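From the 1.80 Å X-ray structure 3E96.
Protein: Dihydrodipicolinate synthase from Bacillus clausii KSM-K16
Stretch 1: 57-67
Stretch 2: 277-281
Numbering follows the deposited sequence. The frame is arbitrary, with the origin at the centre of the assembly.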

# COMPACT_ATOMS: atom_id res chain seq x y z
N SER B 57 7.19 -0.61 12.71
CA SER B 57 6.74 -1.85 13.35
C SER B 57 6.37 -2.90 12.29
O SER B 57 5.96 -4.01 12.64
N GLU B 58 6.50 -2.52 11.02
CA GLU B 58 6.14 -3.39 9.90
C GLU B 58 4.67 -3.80 9.98
O GLU B 58 4.30 -4.96 9.80
N PHE B 59 3.83 -2.80 10.24
CA PHE B 59 2.39 -2.97 10.34
C PHE B 59 1.77 -3.81 9.22
O PHE B 59 1.00 -4.74 9.49
N TYR B 60 2.10 -3.50 7.98
CA TYR B 60 1.53 -4.22 6.85
C TYR B 60 1.97 -5.67 6.71
O TYR B 60 1.40 -6.42 5.92
N ALA B 61 2.98 -6.07 7.48
CA ALA B 61 3.46 -7.45 7.45
C ALA B 61 2.77 -8.26 8.55
O ALA B 61 3.01 -9.46 8.71
N LEU B 62 1.91 -7.59 9.32
CA LEU B 62 1.18 -8.25 10.40
C LEU B 62 -0.24 -8.60 9.98
O LEU B 62 -0.86 -7.90 9.18
N SER B 63 -0.77 -9.69 10.52
CA SER B 63 -2.15 -10.06 10.22
C SER B 63 -2.96 -9.09 11.08
O SER B 63 -2.40 -8.43 11.97
N LEU B 64 -4.26 -8.99 10.84
CA LEU B 64 -5.10 -8.09 11.63
C LEU B 64 -5.05 -8.47 13.10
O LEU B 64 -5.04 -7.60 13.97
N GLU B 65 -5.04 -9.77 13.37
CA GLU B 65 -5.00 -10.25 14.75
C GLU B 65 -3.66 -9.92 15.41
O GLU B 65 -3.62 -9.58 16.60
N GLU B 66 -2.57 -10.02 14.66
CA GLU B 66 -1.26 -9.71 15.22
C GLU B 66 -1.17 -8.21 15.52
O GLU B 66 -0.54 -7.81 16.50
N ALA B 67 -1.79 -7.40 14.68
CA ALA B 67 -1.78 -5.95 14.88
C ALA B 67 -2.52 -5.62 16.17
O ALA B 67 -2.05 -4.82 16.98
N VAL B 277 14.65 -10.58 12.71
CA VAL B 277 14.70 -10.16 11.32
C VAL B 277 13.41 -9.49 10.85
O VAL B 277 12.43 -9.40 11.59
N THR B 278 13.43 -9.02 9.61
CA THR B 278 12.25 -8.40 9.01
C THR B 278 11.47 -9.53 8.33
O THR B 278 12.00 -10.62 8.15
N ARG B 279 10.21 -9.26 7.99
CA ARG B 279 9.40 -10.25 7.29
C ARG B 279 9.36 -9.85 5.82
O ARG B 279 9.48 -8.67 5.49
N ALA B 280 9.21 -10.84 4.94
CA ALA B 280 9.09 -10.53 3.51
C ALA B 280 7.91 -9.56 3.52
O ALA B 280 7.00 -9.72 4.32
N PRO B 281 7.86 -8.60 2.58
CA PRO B 281 8.76 -8.25 1.47
C PRO B 281 10.13 -7.61 1.69
O PRO B 281 10.63 -6.90 0.81

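The contact is small, and its charged and polar terms centre on one long side chain. Arg279 points toward the first stretch and runs out nearly straight, with chi1 m and chi2 and chi3 both t, so its guanidinium reaches the start of the helix that begins at Leu64. There Glu66, also pointing across with chi1 m and chi2 t, meets it as a two-pronged salt bridge: NH1 of Arg279 donates to OE2 of Glu66 at 2.8 Å, and NH2 of Arg279 to OE1 of Glu66 at 2.9 Å, both nearly linear. NH2 of Arg279 also donates to the backbone O of Ala61 at 2.9 Å, so one nitrogen serves a carboxylate and a carbonyl, both acceptors lying at the guanidinium edge.

The carboxylate is itself held in place. OE1 of Glu66 accepts from N of Ser63 at 3.0 Å, while OG of Ser63, the N-cap residue with chi1 p, accepts from N of Glu66 at 3.0 Å. The first is a hydrogen bond to the acid and the second the capping bond; together they tie the acid to the helix start as it receives the arginine.

A second carboxylate addresses backbone instead. Glu58, chi1 m and chi2 t, points toward the other stretch, and its OE1 accepts from N of Arg279 at 3.2 Å. A water also bridges the two residues, donating to OE1 of Glu58 at 2.7 Å and to O of Arg279 at 2.8 Å, so both backbone polar groups of the arginine are engaged. OE2 of Glu58 is satisfied elsewhere in the structure.

The remaining contacts are van der Waals ones, and one of them is carbon to carbon. CB of Ala61 points inward and lies 4.1 Å from CB of Arg279, a short side chain beside the base of a long one. Leu62, chi1 m and chi2 t, starts away, yet its CD2 comes within 4.1 Å of NH2 of Arg279. Thr278, set sideways with chi1 p, brings CB to 3.4 Å from OE1 of Glu58.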

# COMPACT_ATOMS: atom_id res chain seq x y z
CB SER B 57 5.49 -1.59 14.20
OG SER B 57 5.59 -0.39 14.93
CB GLU B 58 7.05 -4.62 9.86
CG GLU B 58 8.48 -4.28 9.47
CD GLU B 58 9.40 -5.48 9.51
OE1 GLU B 58 9.43 -6.25 8.52
OE2 GLU B 58 10.08 -5.67 10.55
CB PHE B 59 1.74 -1.58 10.36
CG PHE B 59 0.25 -1.59 10.28
CD1 PHE B 59 -0.51 -2.15 11.30
CD2 PHE B 59 -0.40 -1.02 9.18
CE1 PHE B 59 -1.90 -2.13 11.24
CE2 PHE B 59 -1.79 -1.00 9.11
CZ PHE B 59 -2.54 -1.55 10.15
CB TYR B 60 1.79 -3.44 5.56
CG TYR B 60 1.01 -2.15 5.53
CD1 TYR B 60 -0.39 -2.16 5.54
CD2 TYR B 60 1.66 -0.92 5.54
CE1 TYR B 60 -1.12 -0.98 5.55
CE2 TYR B 60 0.93 0.28 5.55
CZ TYR B 60 -0.46 0.23 5.56
OH TYR B 60 -1.19 1.40 5.56
CB ALA B 61 4.97 -7.49 7.64
CB LEU B 62 1.09 -7.33 11.63
CG LEU B 62 2.36 -6.71 12.21
CD1 LEU B 62 1.97 -5.73 13.32
CD2 LEU B 62 3.27 -7.80 12.76
CB SER B 63 -2.44 -11.49 10.66
OG SER B 63 -2.34 -11.61 12.07
CB LEU B 64 -6.55 -8.12 11.13
CG LEU B 64 -6.84 -7.50 9.77
CD1 LEU B 64 -8.35 -7.57 9.50
CD2 LEU B 64 -6.36 -6.05 9.74
CB GLU B 65 -5.27 -11.76 14.78
CG GLU B 65 -5.29 -12.38 16.18
CD GLU B 65 -6.24 -11.67 17.13
OE1 GLU B 65 -7.36 -11.30 16.71
OE2 GLU B 65 -5.87 -11.50 18.31
CB GLU B 66 -0.14 -10.10 14.26
CG GLU B 66 0.10 -11.59 14.15
CD GLU B 66 1.22 -11.90 13.18
OE1 GLU B 66 1.21 -11.34 12.06
OE2 GLU B 66 2.11 -12.70 13.53
CB ALA B 67 -2.45 -5.25 13.70
CB VAL B 277 14.94 -11.36 10.39
CG1 VAL B 277 16.28 -12.01 10.71
CG2 VAL B 277 13.81 -12.38 10.55
CB THR B 278 12.63 -7.35 7.93
OG1 THR B 278 13.57 -7.92 7.01
CG2 THR B 278 13.23 -6.10 8.57
CB ARG B 279 7.96 -10.27 7.83
CG ARG B 279 7.72 -11.14 9.06
CD ARG B 279 6.23 -11.14 9.43
NE ARG B 279 5.96 -11.96 10.60
CZ ARG B 279 4.78 -12.03 11.21
NH1 ARG B 279 4.63 -12.81 12.28
NH2 ARG B 279 3.75 -11.33 10.76
CB ALA B 280 8.74 -11.80 2.73
CB PRO B 281 7.87 -7.38 0.59
CG PRO B 281 7.10 -6.59 1.62
CD PRO B 281 6.72 -7.67 2.63
O HOH W 1 8.04 -6.35 6.16